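Local coordinates for glycosyl hydrolase family 2, TIM barrel domain protein (Faecalibacterium prausnitzii A2-165, PDB 6ED2) that probably hydrolyses beta-glucuronide conjugates as a family 2 beta-glucuronidase of a human gut bacterium, at residues Y213-R218 against A224-T229; R248-S253 against L259-A264. One frame throughout, in Å; residues are numbered along the deposited sequence.

Contact 1: residues Y213-R218 against A224-T229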
ATOM      1  N   TYR A 213      49.097   1.027 -13.310  1.00 26.43           N
ATOM      2  CA  TYR A 213      49.903   0.105 -12.540  1.00 28.52           C
ATOM      3  C   TYR A 213      49.089  -1.163 -12.389  1.00 31.05           C
ATOM      4  O   TYR A 213      47.869  -1.162 -12.563  1.00 33.60           O
ATOM      5  CB  TYR A 213      50.318   0.675 -11.178  1.00 24.42           C
ATOM      6  CG  TYR A 213      49.231   0.658 -10.125  1.00 27.95           C
ATOM      7  CD1 TYR A 213      49.130  -0.389  -9.227  1.00 24.13           C
ATOM      8  CD2 TYR A 213      48.303   1.709 -10.023  1.00 27.94           C
ATOM      9  CE1 TYR A 213      48.134  -0.415  -8.258  1.00 31.28           C
ATOM     10  CE2 TYR A 213      47.301   1.699  -9.045  1.00 25.23           C
ATOM     11  CZ  TYR A 213      47.226   0.628  -8.166  1.00 30.81           C
ATOM     12  OH  TYR A 213      46.256   0.574  -7.182  1.00 31.41           O
ATOM     13  N   SER A 214      49.783  -2.250 -12.085  1.00 27.38           N
ATOM     14  CA  SER A 214      49.145  -3.543 -11.908  1.00 33.04           C
ATOM     15  C   SER A 214      49.787  -4.207 -10.706  1.00 30.71           C
ATOM     16  O   SER A 214      50.937  -3.909 -10.370  1.00 29.92           O
ATOM     17  CB  SER A 214      49.284  -4.444 -13.166  1.00 32.88           C
ATOM     18  OG  SER A 214      50.609  -4.969 -13.277  1.00 36.67           O
ATOM     19  N   THR A 215      49.030  -5.104 -10.066  1.00 29.23           N
ATOM     20  CA  THR A 215      49.486  -5.884  -8.921  1.00 32.78           C
ATOM     21  C   THR A 215      49.024  -7.332  -9.077  1.00 35.96           C
ATOM     22  O   THR A 215      47.968  -7.602  -9.661  1.00 30.55           O
ATOM     23  CB  THR A 215      48.960  -5.323  -7.566  1.00 34.35           C
ATOM     24  OG1 THR A 215      47.526  -5.209  -7.591  1.00 31.57           O
ATOM     25  CG2 THR A 215      49.578  -3.966  -7.250  1.00 30.21           C
ATOM     26  N   ARG A 216      49.861  -8.250  -8.569  1.00 32.73           N
ATOM     27  CA  ARG A 216      49.595  -9.676  -8.381  1.00 35.12           C
ATOM     28  C   ARG A 216      50.015 -10.020  -6.966  1.00 30.02           C
ATOM     29  O   ARG A 216      50.994  -9.471  -6.456  1.00 30.55           O
ATOM     30  CB  ARG A 216      50.409 -10.610  -9.334  1.00 35.03           C
ATOM     31  CG  ARG A 216      50.112 -10.487 -10.808  1.00 50.49           C
ATOM     32  CD  ARG A 216      51.349 -10.789 -11.687  1.00 54.28           C
ATOM     33  NE  ARG A 216      51.239 -10.109 -12.997  1.00 63.14           N
ATOM     34  CZ  ARG A 216      52.128  -9.239 -13.497  1.00 47.43           C
ATOM     35  NH1 ARG A 216      53.226  -8.934 -12.817  1.00 55.13           N
ATOM     36  NH2 ARG A 216      51.924  -8.677 -14.681  1.00 43.15           N
ATOM     37  N   TYR A 217      49.322 -10.966  -6.349  1.00 26.78           N
ATOM     38  CA  TYR A 217      49.554 -11.252  -4.941  1.00 30.77           C
ATOM     39  C   TYR A 217      49.942 -12.708  -4.740  1.00 35.82           C
ATOM     40  O   TYR A 217      49.504 -13.601  -5.475  1.00 34.07           O
ATOM     41  CB  TYR A 217      48.307 -10.896  -4.095  1.00 31.19           C
ATOM     42  CG  TYR A 217      47.925  -9.441  -4.290  1.00 31.68           C
ATOM     43  CD1 TYR A 217      48.428  -8.455  -3.449  1.00 31.57           C
ATOM     44  CD2 TYR A 217      47.135  -9.053  -5.357  1.00 30.43           C
ATOM     45  CE1 TYR A 217      48.113  -7.132  -3.637  1.00 34.38           C
ATOM     46  CE2 TYR A 217      46.823  -7.724  -5.565  1.00 36.02           C
ATOM     47  CZ  TYR A 217      47.307  -6.771  -4.691  1.00 33.66           C
ATOM     48  OH  TYR A 217      47.003  -5.454  -4.894  1.00 36.29           O
ATOM     49  N   ARG A 218      50.768 -12.926  -3.722  1.00 35.20           N
ATOM     50  CA  ARG A 218      51.279 -14.242  -3.386  1.00 38.63           C
ATOM     51  C   ARG A 218      51.463 -14.292  -1.875  1.00 41.64           C
ATOM     52  O   ARG A 218      52.077 -13.391  -1.289  1.00 37.13           O
ATOM     53  CB  ARG A 218      52.595 -14.489  -4.131  1.00 39.10           C
ATOM     54  CG  ARG A 218      53.324 -15.764  -3.803  1.00 51.29           C
ATOM     55  CD  ARG A 218      54.512 -15.953  -4.779  1.00 56.47           C
ATOM     56  NE  ARG A 218      55.352 -14.748  -4.868  1.00 61.49           N
ATOM     57  CZ  ARG A 218      55.462 -13.960  -5.942  1.00 58.85           C
ATOM     58  NH1 ARG A 218      56.253 -12.884  -5.908  1.00 43.11           N
ATOM     59  NH2 ARG A 218      54.798 -14.245  -7.058  1.00 59.52           N
ATOM     60  N   ALA A 224      53.577 -11.845   2.679  1.00 34.62           N
ATOM     61  CA  ALA A 224      53.051 -11.818   1.330  1.00 35.72           C
ATOM     62  C   ALA A 224      54.004 -11.047   0.440  1.00 34.91           C
ATOM     63  O   ALA A 224      54.868 -10.303   0.912  1.00 43.04           O
ATOM     64  CB  ALA A 224      51.654 -11.195   1.290  1.00 35.22           C
ATOM     65  N   GLU A 225      53.837 -11.241  -0.858  1.00 31.02           N
ATOM     66  CA  GLU A 225      54.591 -10.517  -1.866  1.00 37.88           C
ATOM     67  C   GLU A 225      53.633  -9.968  -2.910  1.00 35.59           C
ATOM     68  O   GLU A 225      52.675 -10.636  -3.300  1.00 37.65           O
ATOM     69  CB  GLU A 225      55.633 -11.415  -2.545  1.00 39.38           C
ATOM     70  CG  GLU A 225      56.509 -12.150  -1.559  1.00 42.43           C
ATOM     71  CD  GLU A 225      57.698 -12.809  -2.214  1.00 46.06           C
ATOM     72  OE1 GLU A 225      58.734 -12.973  -1.528  1.00 43.37           O
ATOM     73  OE2 GLU A 225      57.590 -13.172  -3.406  1.00 50.74           O
ATOM     74  N   ILE A 226      53.898  -8.745  -3.351  1.00 36.47           N
ATOM     75  CA  ILE A 226      53.122  -8.083  -4.383  1.00 31.90           C
ATOM     76  C   ILE A 226      54.063  -7.817  -5.540  1.00 35.05           C
ATOM     77  O   ILE A 226      55.009  -7.032  -5.394  1.00 36.50           O
ATOM     78  CB  ILE A 226      52.504  -6.759  -3.890  1.00 31.94           C
ATOM     79  CG1 ILE A 226      51.772  -6.944  -2.553  1.00 32.03           C
ATOM     80  CG2 ILE A 226      51.596  -6.195  -4.967  1.00 26.41           C
ATOM     81  CD1 ILE A 226      51.440  -5.621  -1.825  1.00 31.77           C
ATOM     82  N   ASP A 227      53.818  -8.465  -6.681  1.00 30.01           N
ATOM     83  CA  ASP A 227      54.497  -8.113  -7.919  1.00 29.61           C
ATOM     84  C   ASP A 227      53.723  -6.981  -8.580  1.00 33.28           C
ATOM     85  O   ASP A 227      52.500  -7.061  -8.741  1.00 31.61           O
ATOM     86  CB  ASP A 227      54.593  -9.300  -8.882  1.00 34.01           C
ATOM     87  CG  ASP A 227      55.387 -10.485  -8.307  1.00 41.46           C
ATOM     88  OD1 ASP A 227      56.244 -10.295  -7.412  1.00 37.56           O
ATOM     89  OD2 ASP A 227      55.139 -11.620  -8.766  1.00 44.66           O
ATOM     90  N   TYR A 228      54.437  -5.940  -8.983  1.00 26.94           N
ATOM     91  CA  TYR A 228      53.809  -4.772  -9.548  1.00 29.04           C
ATOM     92  C   TYR A 228      54.457  -4.455 -10.884  1.00 29.50           C
ATOM     93  O   TYR A 228      55.613  -4.796 -11.134  1.00 31.44           O
ATOM     94  CB  TYR A 228      53.919  -3.565  -8.584  1.00 22.89           C
ATOM     95  CG  TYR A 228      55.321  -2.995  -8.476  1.00 24.67           C
ATOM     96  CD1 TYR A 228      55.794  -2.097  -9.415  1.00 23.08           C
ATOM     97  CD2 TYR A 228      56.164  -3.350  -7.439  1.00 28.80           C
ATOM     98  CE1 TYR A 228      57.062  -1.581  -9.337  1.00 26.23           C
ATOM     99  CE2 TYR A 228      57.453  -2.823  -7.351  1.00 29.21           C
ATOM    100  CZ  TYR A 228      57.890  -1.943  -8.310  1.00 28.58           C
ATOM    101  OH  TYR A 228      59.164  -1.398  -8.261  1.00 34.32           O
ATOM    102  N   THR A 229      53.694  -3.784 -11.738  1.00 27.36           N
ATOM    103  CA  THR A 229      54.252  -2.999 -12.817  1.00 25.90           C
ATOM    104  C   THR A 229      53.715  -1.579 -12.684  1.00 31.60           C
ATOM    105  O   THR A 229      52.651  -1.355 -12.092  1.00 26.79           O
ATOM    106  CB  THR A 229      53.908  -3.598 -14.210  1.00 33.07           C
ATOM    107  OG1 THR A 229      52.524  -3.379 -14.527  1.00 30.28           O
ATOM    108  CG2 THR A 229      54.204  -5.104 -14.247  1.00 29.97           C
TER
HETATM  109  O   HOH W   1      51.638  -7.032 -11.485  1.00 38.37           O

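Contact 2: residues R248-S253 against L259-A264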
ATOM      1  N   ARG A 248      56.239   2.663   6.786  1.00 38.01           N
ATOM      2  CA  ARG A 248      56.510   2.053   5.493  1.00 39.66           C
ATOM      3  C   ARG A 248      56.823   0.575   5.700  1.00 43.75           C
ATOM      4  O   ARG A 248      57.729   0.231   6.466  1.00 43.07           O
ATOM      5  CB  ARG A 248      57.666   2.755   4.787  1.00 38.68           C
ATOM      6  CG  ARG A 248      57.745   2.419   3.311  1.00 38.98           C
ATOM      7  CD  ARG A 248      58.821   3.220   2.634  1.00 38.19           C
ATOM      8  NE  ARG A 248      60.134   2.820   3.109  1.00 40.41           N
ATOM      9  CZ  ARG A 248      61.255   3.420   2.735  1.00 46.83           C
ATOM     10  NH1 ARG A 248      61.196   4.440   1.887  1.00 40.95           N
ATOM     11  NH2 ARG A 248      62.421   3.000   3.203  1.00 47.57           N
ATOM     12  N   VAL A 249      56.064  -0.299   5.041  1.00 39.03           N
ATOM     13  CA  VAL A 249      56.272  -1.734   5.202  1.00 36.37           C
ATOM     14  C   VAL A 249      56.989  -2.356   4.010  1.00 39.33           C
ATOM     15  O   VAL A 249      57.475  -3.493   4.120  1.00 37.78           O
ATOM     16  CB  VAL A 249      54.932  -2.460   5.460  1.00 39.07           C
ATOM     17  CG1 VAL A 249      54.279  -1.929   6.721  1.00 32.88           C
ATOM     18  CG2 VAL A 249      53.991  -2.312   4.270  1.00 35.30           C
ATOM     19  N   ALA A 250      57.064  -1.657   2.878  1.00 34.00           N
ATOM     20  CA  ALA A 250      57.771  -2.159   1.711  1.00 35.71           C
ATOM     21  C   ALA A 250      58.116  -0.990   0.808  1.00 34.00           C
ATOM     22  O   ALA A 250      57.426   0.033   0.799  1.00 35.32           O
ATOM     23  CB  ALA A 250      56.937  -3.189   0.937  1.00 38.54           C
ATOM     24  N   GLU A 251      59.185  -1.150   0.043  1.00 34.17           N
ATOM     25  CA  GLU A 251      59.512  -0.167  -0.972  1.00 38.66           C
ATOM     26  C   GLU A 251      60.312  -0.859  -2.059  1.00 38.67           C
ATOM     27  O   GLU A 251      60.914  -1.911  -1.832  1.00 37.71           O
ATOM     28  CB  GLU A 251      60.283   1.007  -0.376  1.00 39.95           C
ATOM     29  CG  GLU A 251      61.323   0.564   0.630  1.00 44.76           C
ATOM     30  CD  GLU A 251      62.588   0.048  -0.045  1.00 61.59           C
ATOM     31  OE1 GLU A 251      62.890   0.504  -1.179  1.00 58.14           O
ATOM     32  OE2 GLU A 251      63.275  -0.814   0.557  1.00 76.56           O
ATOM     33  N   SER A 252      60.312  -0.258  -3.243  1.00 31.96           N
ATOM     34  CA  SER A 252      61.007  -0.851  -4.373  1.00 34.06           C
ATOM     35  C   SER A 252      61.256   0.228  -5.413  1.00 34.67           C
ATOM     36  O   SER A 252      60.403   1.089  -5.633  1.00 35.89           O
ATOM     37  CB  SER A 252      60.187  -2.014  -4.964  1.00 35.61           C
ATOM     38  OG  SER A 252      60.717  -2.475  -6.198  1.00 40.57           O
ATOM     39  N   SER A 253      62.434   0.192  -6.019  1.00 29.16           N
ATOM     40  CA  SER A 253      62.745   1.007  -7.184  1.00 37.25           C
ATOM     41  C   SER A 253      62.489   0.216  -8.454  1.00 29.59           C
ATOM     42  O   SER A 253      62.666  -0.999  -8.487  1.00 40.61           O
ATOM     43  CB  SER A 253      64.205   1.445  -7.165  1.00 39.01           C
ATOM     44  OG  SER A 253      64.566   1.836  -5.861  1.00 49.18           O
ATOM     45  N   LEU A 259      57.029  -6.087  -3.903  1.00 35.88           N
ATOM     46  CA  LEU A 259      56.962  -5.552  -2.548  1.00 33.65           C
ATOM     47  C   LEU A 259      56.829  -6.729  -1.594  1.00 34.22           C
ATOM     48  O   LEU A 259      55.908  -7.540  -1.728  1.00 36.03           O
ATOM     49  CB  LEU A 259      55.800  -4.569  -2.387  1.00 31.40           C
ATOM     50  CG  LEU A 259      55.805  -3.413  -3.397  1.00 31.96           C
ATOM     51  CD1 LEU A 259      54.429  -2.801  -3.504  1.00 25.54           C
ATOM     52  CD2 LEU A 259      56.865  -2.358  -3.036  1.00 33.38           C
ATOM     53  N   VAL A 260      57.762  -6.844  -0.662  1.00 37.74           N
ATOM     54  CA  VAL A 260      57.746  -7.903   0.343  1.00 36.21           C
ATOM     55  C   VAL A 260      57.124  -7.332   1.601  1.00 36.15           C
ATOM     56  O   VAL A 260      57.641  -6.358   2.161  1.00 41.02           O
ATOM     57  CB  VAL A 260      59.165  -8.432   0.616  1.00 39.23           C
ATOM     58  CG1 VAL A 260      59.147  -9.529   1.660  1.00 37.10           C
ATOM     59  CG2 VAL A 260      59.791  -8.933  -0.677  1.00 35.18           C
ATOM     60  N   VAL A 261      56.018  -7.925   2.056  1.00 37.69           N
ATOM     61  CA  VAL A 261      55.284  -7.421   3.216  1.00 39.71           C
ATOM     62  C   VAL A 261      55.300  -8.501   4.288  1.00 38.44           C
ATOM     63  O   VAL A 261      54.495  -9.443   4.258  1.00 37.96           O
ATOM     64  CB  VAL A 261      53.850  -7.006   2.870  1.00 38.09           C
ATOM     65  CG1 VAL A 261      53.182  -6.386   4.081  1.00 35.00           C
ATOM     66  CG2 VAL A 261      53.840  -6.036   1.702  1.00 37.81           C
ATOM     67  N   LYS A 262      56.192  -8.349   5.260  1.00 40.04           N
ATOM     68  CA  LYS A 262      56.302  -9.322   6.338  1.00 40.83           C
ATOM     69  C   LYS A 262      55.110  -9.212   7.283  1.00 40.26           C
ATOM     70  O   LYS A 262      54.676  -8.111   7.635  1.00 38.35           O
ATOM     71  CB  LYS A 262      57.611  -9.116   7.098  1.00 37.43           C
ATOM     72  CG  LYS A 262      57.998 -10.282   7.984  1.00 53.34           C
ATOM     73  CD  LYS A 262      59.322 -10.013   8.689  1.00 58.40           C
ATOM     74  CE  LYS A 262      59.402 -10.733  10.032  1.00 57.22           C
ATOM     75  NZ  LYS A 262      60.617 -10.321  10.796  1.00 65.54           N
ATOM     76  N   ASN A 263      54.573 -10.365   7.686  1.00 37.79           N
ATOM     77  CA  ASN A 263      53.386 -10.414   8.542  1.00 44.99           C
ATOM     78  C   ASN A 263      52.246  -9.599   7.938  1.00 40.54           C
ATOM     79  O   ASN A 263      51.536  -8.875   8.636  1.00 40.34           O
ATOM     80  CB  ASN A 263      53.706  -9.933   9.959  1.00 44.48           C
ATOM     81  CG  ASN A 263      54.826 -10.724  10.595  1.00 50.04           C
ATOM     82  OD1 ASN A 263      54.771 -11.953  10.659  1.00 57.43           O
ATOM     83  ND2 ASN A 263      55.851 -10.026  11.071  1.00 50.25           N
ATOM     84  N   ALA A 264      52.107  -9.692   6.617  1.00 38.88           N
ATOM     85  CA  ALA A 264      51.045  -9.007   5.902  1.00 38.66           C
ATOM     86  C   ALA A 264      49.698  -9.256   6.562  1.00 39.63           C
ATOM     87  O   ALA A 264      49.364 -10.393   6.908  1.00 36.68           O
ATOM     88  CB  ALA A 264      51.011  -9.488   4.452  1.00 33.44           C
TER
HETATM   89  O   HOH W   2      57.472  -5.698   5.595  1.00 37.26           O
HETATM   90  O   HOH W   3      60.046  -4.790  -0.777  1.00 43.77           O

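Contact 1: residues Y213-R218 against A224-T229
This is an antiparallel strand pair, the two arms of a beta hairpin in the beta-sandwich domain of this family 2 glycosidase. S214, R216 and R218 form hydrogen-bonded pairs with T229, D227 and E225. R216 N donates to D227 O at 2.9 Å. The R218 N to E225 O bond at the far end is weak. On the face that carries S214 and T229, their hydroxyls meet, OG to OG1 at 2.8 Å. A water joins S214 OG to D227 O.

R218 dominates the same face. Its CG is anti to the backbone N (chi1 175°), and a bend at chi3 (50°) brings the guanidinium over to E225 and D227. R218 NE and NH1 both donate to E225 OE2, with NH1 at 2.9 Å on the anti lone pair. The R218 guanidinium and E225 carboxylate planes stand 82° apart. D227 is held end-on: R218 NH1 lies 3.0 Å from D227 OD1, and R218 NH2 3.2 Å from D227 OD2. D227 OD1 also hydrogen-bonds T258 OG1 of strand 256-262. With an alanine at D227, the R218 guanidinium would probably lose its second carboxylate and be freer to swing away.

On the other face, I226 CG1 lies 3.8 Å from Y217 CD1. Both side chains also touch I295 of strand 286-295, in the facing sheet. Such a hairpin, with one polar face and one packed face, is typical of a beta-sandwich.

Contact 2: residues R248-S253 against L259-A264
No ring takes part between V249-S252 and L259-V261, and aliphatic carbons make most of the contact. The flat group here is the guanidinium of R248. E251 CG, from the same strand, covers one of its faces, 3.4 Å above the plane and over the centre. R248 NH1 forms a salt bridge with E241, a magnesium ligand.

A250 points its methyl at the other strand. A250 CB lies 3.8 Å from L259 CB and 3.5 Å from V260 O. L259 CG is anti to its carbonyl carbon (chi1 -55°), and the CD2 branch then reaches S252 CB at 3.9 Å. V249 CG2 meets V261 CG1 more loosely, at 4.2 Å, and these two side chains cross at a slant.

The strands run antiparallel but belong to different sheets of the sandwich, each at an edge within this chain. V249 and A250 both face L242 of strand 238-244, a classic beta bulge within their own sheet. No direct hydrogen bond crosses the gap. V249 O and V260 O, both acceptors, come near each other without bonding.

Two waters bridge the backbones. One donates to V249 O at 2.7 Å and accepts from K262 N at 3.0 Å. The other donates to E251 O and accepts from V260 N. The chain folds back in a type II turn from V261 to A264, whose closing bond from A264 N to V261 O is weak.

How the contacts relate
The two contacts follow each other along the chain, contact 1 closing before contact 2 opens. Their centres are 11 Å apart, and all four segments lie in one family 2 range. Contact 1 pairs neighbours within the three-stranded sheet. Contact 2 runs from the last strand of that sheet, 256-262, to strand 247-253 at the edge of the four-stranded sheet. Strands 223-232 and 256-262 lie side by side, and I226 O probably accepts from L259 N at 2.7 Å. Y228 OH also reaches S252 OG across the sheets. Contact 2 thus joins the edges of two sheets, partly through water, and its E251 side chain lies about 7 Å from the magnesium ion of T239 and E241.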